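PDB 5YJE: protein HIRA from Homo sapiens, which cooperates with ASF1A in replication-independent chromatin assembly as a histone chaperone and is required for the periodic repression of histone gene transcription during the cell cycle. Local coordinates for residues 74-79 with 90-96; 96-100 with 135-140; 131-136 with 147-153; 188-194 with 285-289. All coordinates share one frame; numbering follows the deposited sequence.

Interaction 1. Residues 74-79 with 90-96; sequences VKLSRL and TVLTSRI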
loop_
_atom_site.group_PDB
_atom_site.type_symbol
_atom_site.label_atom_id
_atom_site.label_comp_id
_atom_site.label_asym_id
_atom_site.label_seq_id
_atom_site.Cartn_x
_atom_site.Cartn_y
_atom_site.Cartn_z
ATOM N N VAL B 74 37.192 -9.995 7.282
ATOM C CA VAL B 74 35.760 -10.154 7.526
ATOM C C VAL B 74 35.531 -11.363 8.429
ATOM O O VAL B 74 35.839 -12.503 8.055
ATOM C CB VAL B 74 34.995 -10.304 6.203
ATOM C CG1 VAL B 74 33.510 -10.459 6.458
ATOM C CG2 VAL B 74 35.291 -9.119 5.272
ATOM N N LYS B 75 34.997 -11.108 9.619
ATOM C CA LYS B 75 34.594 -12.166 10.540
ATOM C C LYS B 75 33.320 -12.847 10.050
ATOM O O LYS B 75 32.332 -12.177 9.751
ATOM C CB LYS B 75 34.354 -11.582 11.933
ATOM C CG LYS B 75 35.602 -11.054 12.626
ATOM C CD LYS B 75 35.348 -10.841 14.121
ATOM C CE LYS B 75 35.360 -9.362 14.499
ATOM N NZ LYS B 75 34.124 -8.635 14.051
ATOM N N LEU B 76 33.331 -14.180 10.000
ATOM C CA LEU B 76 32.218 -14.960 9.480
ATOM C C LEU B 76 31.541 -15.747 10.592
ATOM O O LEU B 76 32.196 -16.235 11.517
ATOM C CB LEU B 76 32.687 -15.947 8.402
ATOM C CG LEU B 76 33.431 -15.424 7.156
ATOM C CD1 LEU B 76 33.833 -16.612 6.278
ATOM C CD2 LEU B 76 32.624 -14.419 6.343
ATOM N N SER B 77 30.231 -15.880 10.470
ATOM C CA SER B 77 29.435 -16.759 11.292
ATOM C C SER B 77 28.819 -17.808 10.387
ATOM O O SER B 77 28.496 -17.533 9.236
ATOM C CB SER B 77 28.347 -15.975 12.056
ATOM O OG SER B 77 28.913 -14.925 12.827
ATOM N N ARG B 78 28.652 -19.011 10.918
ATOM C CA ARG B 78 28.121 -20.134 10.166
ATOM C C ARG B 78 26.665 -20.364 10.520
ATOM O O ARG B 78 26.272 -20.285 11.692
ATOM C CB ARG B 78 28.905 -21.422 10.436
ATOM C CG ARG B 78 30.333 -21.387 9.993
ATOM C CD ARG B 78 31.033 -22.706 10.326
ATOM N NE ARG B 78 30.548 -23.801 9.490
ATOM C CZ ARG B 78 30.980 -25.053 9.578
ATOM N NH1 ARG B 78 31.907 -25.382 10.479
ATOM N NH2 ARG B 78 30.471 -25.981 8.777
ATOM N N LEU B 79 25.891 -20.696 9.493
ATOM C CA LEU B 79 24.522 -21.172 9.619
ATOM C C LEU B 79 24.453 -22.543 8.958
ATOM O O LEU B 79 24.820 -22.687 7.788
ATOM C CB LEU B 79 23.530 -20.192 8.969
ATOM C CG LEU B 79 22.110 -20.685 8.671
ATOM C CD1 LEU B 79 21.376 -20.993 9.981
ATOM C CD2 LEU B 79 21.338 -19.645 7.813
ATOM N N THR B 90 26.049 -22.254 5.165
ATOM C CA THR B 90 26.343 -20.974 4.542
ATOM C C THR B 90 27.010 -20.124 5.608
ATOM O O THR B 90 27.035 -20.495 6.789
ATOM C CB THR B 90 25.072 -20.292 3.966
ATOM O OG1 THR B 90 25.456 -19.233 3.101
ATOM C CG2 THR B 90 24.162 -19.677 5.054
ATOM N N VAL B 91 27.548 -18.979 5.180
ATOM C CA VAL B 91 28.178 -18.032 6.090
ATOM C C VAL B 91 27.506 -16.669 5.968
ATOM O O VAL B 91 26.952 -16.299 4.927
ATOM C CB VAL B 91 29.695 -17.899 5.842
ATOM C CG1 VAL B 91 30.399 -19.204 6.183
ATOM C CG2 VAL B 91 29.958 -17.517 4.419
ATOM N N LEU B 92 27.573 -15.917 7.058
ATOM C CA LEU B 92 27.095 -14.550 7.133
ATOM C C LEU B 92 28.227 -13.713 7.707
ATOM O O LEU B 92 29.150 -14.243 8.324
ATOM C CB LEU B 92 25.821 -14.444 8.009
ATOM C CG LEU B 92 24.634 -15.094 7.288
ATOM C CD1 LEU B 92 24.436 -16.533 7.684
ATOM C CD2 LEU B 92 23.348 -14.272 7.419
ATOM N N THR B 93 28.166 -12.403 7.482
ATOM C CA THR B 93 29.233 -11.508 7.914
ATOM C C THR B 93 28.922 -10.794 9.221
ATOM O O THR B 93 29.644 -9.860 9.576
ATOM C CB THR B 93 29.556 -10.469 6.815
ATOM O OG1 THR B 93 28.391 -9.696 6.497
ATOM C CG2 THR B 93 30.057 -11.153 5.552
ATOM N N SER B 94 27.860 -11.187 9.934
ATOM C CA SER B 94 27.601 -10.662 11.272
ATOM C C SER B 94 27.026 -11.770 12.143
ATOM O O SER B 94 26.564 -12.803 11.649
ATOM C CB SER B 94 26.663 -9.436 11.261
ATOM O OG SER B 94 25.497 -9.696 10.527
ATOM N N ARG B 95 27.082 -11.551 13.456
ATOM C CA ARG B 95 26.601 -12.562 14.395
ATOM C C ARG B 95 25.102 -12.805 14.232
ATOM O O ARG B 95 24.307 -11.866 14.154
ATOM C CB ARG B 95 26.915 -12.143 15.830
ATOM C CG ARG B 95 28.364 -11.774 16.019
ATOM C CD ARG B 95 28.977 -12.390 17.269
ATOM N NE ARG B 95 28.573 -11.756 18.522
ATOM C CZ ARG B 95 28.899 -10.517 18.873
ATOM N NH1 ARG B 95 28.513 -10.032 20.047
ATOM N NH2 ARG B 95 29.594 -9.750 18.043
ATOM N N ILE B 96 24.728 -14.075 14.167
ATOM C CA ILE B 96 23.327 -14.476 14.141
ATOM C C ILE B 96 22.777 -14.497 15.566
ATOM O O ILE B 96 23.311 -15.189 16.441
ATOM C CB ILE B 96 23.161 -15.839 13.459
ATOM C CG1 ILE B 96 23.670 -15.748 12.016
ATOM C CG2 ILE B 96 21.688 -16.282 13.506
ATOM C CD1 ILE B 96 24.019 -17.083 11.380
#
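An antiparallel beta hairpin, strands 74-83 and 86-92, joins Ser77 to Leu92 and Leu79 to Thr90 as hydrogen-bonded pairs, with Arg78 opposite Val91 between them. In both hydrogen-bonded pairs the backbone bonds run both ways: Ser77 N to Leu92 O and Leu92 N to Ser77 O, then Leu79 N to Thr90 O and Thr90 N to Leu79 O, each 2.9 Å long. Leu79 and Thr90 lie side by side on one face, Leu79 CD2 to Thr90 CG2 3.9 Å. Leu79 CB also meets Leu92 CD1 at 4.0 Å, and Ile96 CD1, folded back under the hairpin, at the same distance. Beyond the last bridge the chain turns away at Thr93, whose CG2 touches Val74 CG1 at 3.6 Å. Val74 CG1 stands anti to the backbone N (chi1 -180°), on the side where it can meet that methyl. Ser77 OG reaches Ser94 O only weakly, at 3.4 Å; its stronger partner is Glu67 N on strand 60-71, which pairs with 74-83 on its other edge. From the next sheet Val108 packs on Leu79 and Leu92, and Phe118 on Leu79 and Thr90, while Leu222 and Glu271 of a second subunit pack on Thr93 and Val91.

Interaction 2. Residues 96-100 with 135-140; sequences ILTAA and ISTLHC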
loop_
_atom_site.group_PDB
_atom_site.type_symbol
_atom_site.label_atom_id
_atom_site.label_comp_id
_atom_site.label_asym_id
_atom_site.label_seq_id
_atom_site.Cartn_x
_atom_site.Cartn_y
_atom_site.Cartn_z
ATOM N N ILE B 96 24.728 -14.075 14.167
ATOM C CA ILE B 96 23.327 -14.476 14.141
ATOM C C ILE B 96 22.777 -14.497 15.566
ATOM O O ILE B 96 23.311 -15.189 16.441
ATOM C CB ILE B 96 23.161 -15.839 13.459
ATOM C CG1 ILE B 96 23.670 -15.748 12.016
ATOM C CG2 ILE B 96 21.688 -16.282 13.506
ATOM C CD1 ILE B 96 24.019 -17.083 11.380
ATOM N N LEU B 97 21.705 -13.730 15.796
ATOM C CA LEU B 97 21.040 -13.599 17.088
ATOM C C LEU B 97 19.903 -14.596 17.246
ATOM O O LEU B 97 19.785 -15.240 18.295
ATOM C CB LEU B 97 20.513 -12.177 17.268
ATOM C CG LEU B 97 21.567 -11.090 17.413
ATOM C CD1 LEU B 97 20.947 -9.660 17.459
ATOM C CD2 LEU B 97 22.414 -11.396 18.665
ATOM N N THR B 98 19.051 -14.750 16.231
ATOM C CA THR B 98 18.031 -15.789 16.344
ATOM C C THR B 98 17.719 -16.295 14.949
ATOM O O THR B 98 18.249 -15.800 13.957
ATOM C CB THR B 98 16.752 -15.300 17.083
ATOM O OG1 THR B 98 15.820 -16.380 17.194
ATOM C CG2 THR B 98 16.027 -14.152 16.351
ATOM N N ALA B 99 16.825 -17.274 14.875
ATOM C CA ALA B 99 16.546 -17.920 13.605
ATOM C C ALA B 99 15.166 -18.558 13.660
ATOM O O ALA B 99 14.631 -18.825 14.735
ATOM C CB ALA B 99 17.624 -18.962 13.272
ATOM N N ALA B 100 14.590 -18.792 12.480
ATOM C CA ALA B 100 13.324 -19.512 12.354
ATOM C C ALA B 100 13.309 -20.178 10.986
ATOM O O ALA B 100 14.171 -19.916 10.145
ATOM C CB ALA B 100 12.116 -18.582 12.548
ATOM N N ILE B 135 16.018 -7.141 16.169
ATOM C CA ILE B 135 15.089 -8.256 16.233
ATOM C C ILE B 135 14.773 -8.612 17.688
ATOM O O ILE B 135 15.589 -8.420 18.604
ATOM C CB ILE B 135 15.672 -9.479 15.500
ATOM C CG1 ILE B 135 14.595 -10.552 15.285
ATOM C CG2 ILE B 135 16.955 -10.032 16.275
ATOM C CD1 ILE B 135 13.444 -10.108 14.389
ATOM N N SER B 136 13.567 -9.134 17.896
ATOM C CA SER B 136 13.201 -9.825 19.124
ATOM C C SER B 136 12.846 -11.280 18.841
ATOM O O SER B 136 13.487 -12.173 19.385
ATOM C CB SER B 136 12.040 -9.097 19.840
ATOM O OG SER B 136 11.809 -9.652 21.134
ATOM N N THR B 137 11.882 -11.545 17.965
ATOM C CA THR B 137 11.552 -12.906 17.583
ATOM C C THR B 137 11.253 -12.998 16.092
ATOM O O THR B 137 10.855 -12.026 15.445
ATOM C CB THR B 137 10.327 -13.457 18.365
ATOM O OG1 THR B 137 9.204 -12.573 18.187
ATOM C CG2 THR B 137 10.659 -13.647 19.863
ATOM N N LEU B 138 11.420 -14.209 15.579
ATOM C CA LEU B 138 11.133 -14.577 14.208
ATOM C C LEU B 138 10.158 -15.737 14.195
ATOM O O LEU B 138 10.232 -16.634 15.035
ATOM C CB LEU B 138 12.419 -15.001 13.444
ATOM C CG LEU B 138 13.416 -13.936 13.007
ATOM C CD1 LEU B 138 14.659 -14.557 12.308
ATOM C CD2 LEU B 138 12.724 -12.907 12.090
ATOM N N HIS B 139 9.272 -15.731 13.203
ATOM C CA HIS B 139 8.413 -16.868 12.910
ATOM C C HIS B 139 8.379 -17.077 11.403
ATOM O O HIS B 139 8.497 -16.115 10.636
ATOM C CB HIS B 139 6.969 -16.661 13.410
ATOM C CG HIS B 139 6.863 -16.318 14.862
ATOM N ND1 HIS B 139 7.341 -15.136 15.389
ATOM C CD2 HIS B 139 6.305 -16.995 15.898
ATOM C CE1 HIS B 139 7.102 -15.109 16.691
ATOM N NE2 HIS B 139 6.472 -16.222 17.023
ATOM N N CYS B 140 8.191 -18.335 10.984
ATOM C CA CYS B 140 7.873 -18.653 9.596
ATOM C C CYS B 140 6.725 -19.642 9.524
ATOM O O CYS B 140 6.597 -20.543 10.352
ATOM C CB CYS B 140 9.037 -19.264 8.806
ATOM S SG CYS B 140 10.510 -18.432 9.159
HETATM O O HOH W 1 12.808 -16.109 17.510
#
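Ala100, Thr98 and Leu138 account for most of the surface buried between strands 96-101 and 135-141. Ala100 CB sits against Leu138, 3.7 Å from its CB, and the chains come closest here, Ala100 CA and His139 CA 5.6 Å apart, which is consistent with the small side chain. The same methyl touches Cys140 SG at 3.8 Å. With CG anti to its carbonyl carbon (chi1 -74°), Leu138 brings CD1 to the backbone of the partner strand, 4.1 Å from Ala99 CA and equally near Thr98 O. Thr98 divides its two branches. The Thr98 and Ile135 side chains cross at about a right angle, Thr98 CG2 4.0 Å from Ile135 CG1, whereas Thr98 OG1 bonds a water 3.0 Å away. That water accepts a bond from Leu138 N, so a single solvent molecule bridges the strands where their backbones make no direct bond. Residues 96-100 and 135-140 run nearly parallel, 16° apart, but belong to different four-stranded antiparallel sheets, each in the first strand of its own; they face one another as the innermost strands of neighbouring blades do in a beta propeller, the fold this region resembles. Both carry a classic beta bulge: Leu97 and Thr98 face Ala109, and Ser136 and Thr137 face Leu148. At the bulged end Leu97 CD1 meets Ile135 CG2 at 4.2 Å, the two side chains sliding past each other in opposite directions.

Interaction 3. Residues 131-136 with 147-153; sequences LPSPIS and ALTAAAT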
loop_
_atom_site.group_PDB
_atom_site.type_symbol
_atom_site.label_atom_id
_atom_site.label_comp_id
_atom_site.label_asym_id
_atom_site.label_seq_id
_atom_site.Cartn_x
_atom_site.Cartn_y
_atom_site.Cartn_z
ATOM N N LEU B 131 16.151 -3.912 9.350
ATOM C CA LEU B 131 14.987 -3.781 10.207
ATOM C C LEU B 131 15.021 -2.428 10.893
ATOM O O LEU B 131 16.098 -1.870 11.126
ATOM C CB LEU B 131 14.971 -4.881 11.261
ATOM C CG LEU B 131 14.835 -6.338 10.817
ATOM C CD1 LEU B 131 15.115 -7.291 12.009
ATOM C CD2 LEU B 131 13.451 -6.590 10.221
ATOM N N PRO B 132 13.853 -1.865 11.210
ATOM C CA PRO B 132 13.834 -0.531 11.842
ATOM C C PRO B 132 14.416 -0.511 13.253
ATOM O O PRO B 132 14.797 0.563 13.732
ATOM C CB PRO B 132 12.347 -0.163 11.838
ATOM C CG PRO B 132 11.623 -1.506 11.768
ATOM C CD PRO B 132 12.500 -2.351 10.886
ATOM N N SER B 133 14.503 -1.659 13.916
ATOM C CA SER B 133 15.106 -1.772 15.236
ATOM C C SER B 133 15.559 -3.217 15.400
ATOM O O SER B 133 15.271 -4.054 14.533
ATOM C CB SER B 133 14.110 -1.344 16.345
ATOM O OG SER B 133 13.075 -2.273 16.537
ATOM N N PRO B 134 16.300 -3.545 16.477
ATOM C CA PRO B 134 16.824 -4.921 16.595
ATOM C C PRO B 134 15.716 -5.953 16.687
ATOM O O PRO B 134 14.614 -5.687 17.182
ATOM C CB PRO B 134 17.662 -4.896 17.884
ATOM C CG PRO B 134 18.047 -3.467 18.067
ATOM C CD PRO B 134 16.856 -2.662 17.521
ATOM N N ILE B 135 16.018 -7.141 16.169
ATOM C CA ILE B 135 15.089 -8.256 16.233
ATOM C C ILE B 135 14.773 -8.612 17.688
ATOM O O ILE B 135 15.589 -8.420 18.604
ATOM C CB ILE B 135 15.672 -9.479 15.500
ATOM C CG1 ILE B 135 14.595 -10.552 15.285
ATOM C CG2 ILE B 135 16.955 -10.032 16.275
ATOM C CD1 ILE B 135 13.444 -10.108 14.389
ATOM N N SER B 136 13.567 -9.134 17.896
ATOM C CA SER B 136 13.201 -9.825 19.124
ATOM C C SER B 136 12.846 -11.280 18.841
ATOM O O SER B 136 13.487 -12.173 19.385
ATOM C CB SER B 136 12.040 -9.097 19.840
ATOM O OG SER B 136 11.809 -9.652 21.134
ATOM N N ALA B 147 8.799 -10.752 11.512
ATOM C CA ALA B 147 9.772 -10.222 12.451
ATOM C C ALA B 147 9.073 -9.291 13.439
ATOM O O ALA B 147 8.362 -8.362 13.030
ATOM C CB ALA B 147 10.891 -9.488 11.708
ATOM N N LEU B 148 9.266 -9.554 14.731
ATOM C CA LEU B 148 8.845 -8.668 15.817
ATOM C C LEU B 148 10.090 -8.009 16.402
ATOM O O LEU B 148 10.999 -8.706 16.866
ATOM C CB LEU B 148 8.101 -9.444 16.912
ATOM C CG LEU B 148 6.567 -9.534 16.971
ATOM C CD1 LEU B 148 5.987 -10.461 15.921
ATOM C CD2 LEU B 148 6.142 -10.012 18.337
ATOM N N THR B 149 10.125 -6.683 16.401
ATOM C CA THR B 149 11.325 -5.947 16.767
ATOM C C THR B 149 11.248 -5.404 18.194
ATOM O O THR B 149 10.190 -5.361 18.831
ATOM C CB THR B 149 11.587 -4.800 15.780
ATOM O OG1 THR B 149 10.525 -3.837 15.855
ATOM C CG2 THR B 149 11.707 -5.323 14.355
ATOM N N ALA B 150 12.417 -4.990 18.700
ATOM C CA ALA B 150 12.490 -4.438 20.052
ATOM C C ALA B 150 11.533 -3.274 20.228
ATOM O O ALA B 150 10.916 -3.126 21.284
ATOM C CB ALA B 150 13.909 -3.972 20.385
ATOM N N ALA B 151 11.401 -2.435 19.210
ATOM C CA ALA B 151 10.490 -1.312 19.299
ATOM C C ALA B 151 9.022 -1.760 19.344
ATOM O O ALA B 151 8.139 -0.909 19.482
ATOM C CB ALA B 151 10.763 -0.354 18.137
ATOM N N ALA B 152 8.773 -3.070 19.246
ATOM C CA ALA B 152 7.439 -3.647 19.202
ATOM C C ALA B 152 6.705 -3.296 17.902
ATOM O O ALA B 152 5.516 -2.974 17.904
ATOM C CB ALA B 152 6.621 -3.248 20.431
ATOM N N THR B 153 7.414 -3.365 16.785
ATOM C CA THR B 153 6.797 -3.398 15.469
ATOM C C THR B 153 6.806 -4.822 14.926
ATOM O O THR B 153 7.633 -5.659 15.302
ATOM C CB THR B 153 7.518 -2.476 14.477
ATOM O OG1 THR B 153 8.861 -2.933 14.311
ATOM C CG2 THR B 153 7.523 -1.040 14.967
#
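Pro134 O and Ser133 OG take two successive N-H groups of the turn that follows strand 144-149. Ala150 N bonds Pro134 O at 2.8 Å, and Ala151 N bonds Ser133 OG at 3.2 Å with 164° at the hydrogen. Ser136 N adds a bond to Leu148 O, 2.8 Å long. Ser133 OG stands between its own N and carbonyl carbon (chi1 72°), which carries it over to the type I turn from Thr149 to Ala152. With an alanine here the hydroxyl is gone, and the Ala151 N-H would probably lose its acceptor, leaving one fewer tie between the 131-136 segment and the turn. Thr149 CB lies beside the same oxygen, and Ala151 CB touches it at 3.4 Å. Outward from these bonds the contact becomes apolar. Ala147 CB receives Ile135 CD1 at 3.8 Å and Leu131 CD2 at 4.1 Å, and Pro134 CD rests 4.3 Å from Ala150 CB. Ile135 and Thr149 form an antiparallel non-hydrogen-bonded pair at the open end of the hairpin 135-141/144-149. Trp157 of strand 153-158 packs on Leu131 and Ala147, while in the loop before the first sheet Leu41 covers Leu148 and Pro42 O bonds the Ser136 hydroxyl.

Interaction 4. Residues 188-194 with 285-289; sequences TQHGIPV and LTLQS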
loop_
_atom_site.group_PDB
_atom_site.type_symbol
_atom_site.label_atom_id
_atom_site.label_comp_id
_atom_site.label_asym_id
_atom_site.label_seq_id
_atom_site.Cartn_x
_atom_site.Cartn_y
_atom_site.Cartn_z
ATOM N N THR B 188 -0.531 -17.451 10.409
ATOM C CA THR B 188 -1.327 -18.424 9.673
ATOM C C THR B 188 -0.721 -18.696 8.296
ATOM O O THR B 188 0.190 -18.002 7.822
ATOM C CB THR B 188 -2.766 -17.947 9.538
ATOM O OG1 THR B 188 -2.860 -16.957 8.498
ATOM C CG2 THR B 188 -3.248 -17.375 10.863
ATOM N N GLN B 189 -1.261 -19.721 7.636
ATOM C CA GLN B 189 -0.802 -20.160 6.324
ATOM C C GLN B 189 -1.055 -19.128 5.237
ATOM O O GLN B 189 -0.602 -19.326 4.106
ATOM C CB GLN B 189 -1.454 -21.499 5.967
ATOM N N HIS B 190 -1.749 -18.027 5.536
ATOM C CA HIS B 190 -1.809 -16.898 4.621
ATOM C C HIS B 190 -1.049 -15.696 5.150
ATOM O O HIS B 190 -1.205 -14.593 4.617
ATOM C CB HIS B 190 -3.254 -16.519 4.321
ATOM C CG HIS B 190 -4.029 -17.620 3.670
ATOM N ND1 HIS B 190 -3.927 -17.908 2.324
ATOM C CD2 HIS B 190 -4.867 -18.547 4.193
ATOM C CE1 HIS B 190 -4.691 -18.950 2.045
ATOM N NE2 HIS B 190 -5.274 -19.354 3.160
ATOM N N GLY B 191 -0.205 -15.881 6.165
ATOM C CA GLY B 191 0.678 -14.807 6.584
ATOM C C GLY B 191 -0.003 -13.765 7.439
ATOM O O GLY B 191 0.450 -12.610 7.479
ATOM N N ILE B 192 -1.078 -14.137 8.116
ATOM C CA ILE B 192 -1.815 -13.242 8.994
ATOM C C ILE B 192 -1.309 -13.437 10.418
ATOM O O ILE B 192 -1.262 -14.583 10.894
ATOM C CB ILE B 192 -3.322 -13.507 8.884
ATOM C CG1 ILE B 192 -3.745 -13.220 7.439
ATOM C CG2 ILE B 192 -4.097 -12.717 9.949
ATOM C CD1 ILE B 192 -5.219 -12.999 7.256
ATOM N N PRO B 193 -0.881 -12.376 11.102
ATOM C CA PRO B 193 -0.482 -12.521 12.503
ATOM C C PRO B 193 -1.668 -12.422 13.450
ATOM O O PRO B 193 -2.562 -11.582 13.303
ATOM C CB PRO B 193 0.501 -11.357 12.713
ATOM C CG PRO B 193 0.062 -10.311 11.731
ATOM C CD PRO B 193 -0.660 -11.007 10.596
ATOM N N VAL B 194 -1.648 -13.304 14.443
ATOM C CA VAL B 194 -2.655 -13.384 15.491
ATOM C C VAL B 194 -1.946 -13.314 16.841
ATOM O O VAL B 194 -0.965 -14.032 17.075
ATOM C CB VAL B 194 -3.487 -14.677 15.369
ATOM C CG1 VAL B 194 -4.606 -14.681 16.365
ATOM C CG2 VAL B 194 -4.030 -14.803 13.959
ATOM N N LEU B 285 -13.623 -14.584 7.990
ATOM C CA LEU B 285 -13.217 -13.778 6.839
ATOM C C LEU B 285 -11.936 -12.980 7.120
ATOM O O LEU B 285 -11.001 -12.975 6.310
ATOM C CB LEU B 285 -14.366 -12.854 6.450
ATOM C CG LEU B 285 -14.154 -11.864 5.308
ATOM C CD1 LEU B 285 -13.926 -12.595 4.015
ATOM C CD2 LEU B 285 -15.389 -11.015 5.192
ATOM N N THR B 286 -11.889 -12.292 8.261
ATOM C CA THR B 286 -10.713 -11.527 8.669
ATOM C C THR B 286 -9.455 -12.398 8.729
ATOM O O THR B 286 -8.368 -11.970 8.323
ATOM C CB THR B 286 -10.978 -10.888 10.033
ATOM O OG1 THR B 286 -12.074 -9.983 9.932
ATOM C CG2 THR B 286 -9.777 -10.127 10.514
ATOM N N LEU B 287 -9.584 -13.608 9.264
ATOM C CA LEU B 287 -8.503 -14.577 9.304
ATOM C C LEU B 287 -8.217 -15.189 7.938
ATOM O O LEU B 287 -7.219 -15.911 7.801
ATOM C CB LEU B 287 -8.844 -15.689 10.305
ATOM C CG LEU B 287 -8.418 -15.566 11.773
ATOM C CD1 LEU B 287 -6.900 -15.551 11.929
ATOM C CD2 LEU B 287 -9.002 -14.320 12.376
ATOM N N GLN B 288 -9.066 -14.931 6.939
ATOM C CA GLN B 288 -8.957 -15.577 5.633
ATOM C C GLN B 288 -8.878 -17.094 5.777
ATOM O O GLN B 288 -8.108 -17.763 5.091
ATOM C CB GLN B 288 -7.754 -15.045 4.846
ATOM C CG GLN B 288 -7.743 -13.542 4.656
ATOM C CD GLN B 288 -6.495 -13.046 3.924
ATOM O OE1 GLN B 288 -5.764 -13.827 3.298
ATOM N NE2 GLN B 288 -6.240 -11.742 4.016
ATOM N N SER B 289 -9.691 -17.642 6.672
ATOM C CA SER B 289 -9.745 -19.082 6.925
ATOM C C SER B 289 -10.951 -19.654 6.184
ATOM O O SER B 289 -12.076 -19.604 6.685
ATOM C CB SER B 289 -9.821 -19.352 8.424
ATOM O OG SER B 289 -10.306 -20.654 8.684
#
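Ile192 CD1 packs against the chain at the C-terminal side of helix 266-286, 3.5 Å from Thr286 O and 3.6 Å from Gln288 CD. The Gln288 side chain, extended beyond CG, crosses that of Ile192 obliquely, its NE2 also 3.6 Å from Ile192 CD1. Deeper in, Leu287 CD1 meets Val194 CG2 at 3.6 Å, the two side chains at about a right angle, and Thr188 CG2 approaches the same CD1 at 4.2 Å. At the outer edge His190 lies across Gln288: His190 CD2 is 3.5 Å from Gln288 O, and the ring and amide planes stand 48° apart. Replacing Gln288 with an alanine would strip away the CG and amide, and would probably uncover one flank of Ile192 and leave His190 CB without its neighbour OE1. Behind this first shell, a type I turn from Thr188 to Gly191 sets His190 and Ile192 in place, with Thr188 OG1 receiving weak bonds from both of their N-H groups. Across from it, Gln288 takes positive phi (52°) in a Schellman motif that closes the helix, and Ser289 is the N-cap of helix 290-307. With no direct hydrogen bond between the segments, the join of sheet and helical region rests mainly on packing, while polar groups such as Thr286 O bond elsewhere, to Asn206.

Overall arrangement
The four contacts follow the chain from blade to blade of the beta region and end at the helices. Interaction 1 lies within the hairpin of the first sheet, and the chain passes through Ile96 straight into interaction 2, about 15 Å away between centres, where the second and third sheets face each other. Interaction 3 is about 10 Å from interaction 2, between centres, shares Ile135 and Ser136 with it, and pins the open end of the hairpin formed by strands 135-141 and 144-149. Interaction 4, near the centre of the chain and about 20 and 21 Å, between centres, from interactions 2 and 3, joins the fourth sheet to helix 266-286. Second and third subunits border interactions 1 and 4, in keeping with the trimer.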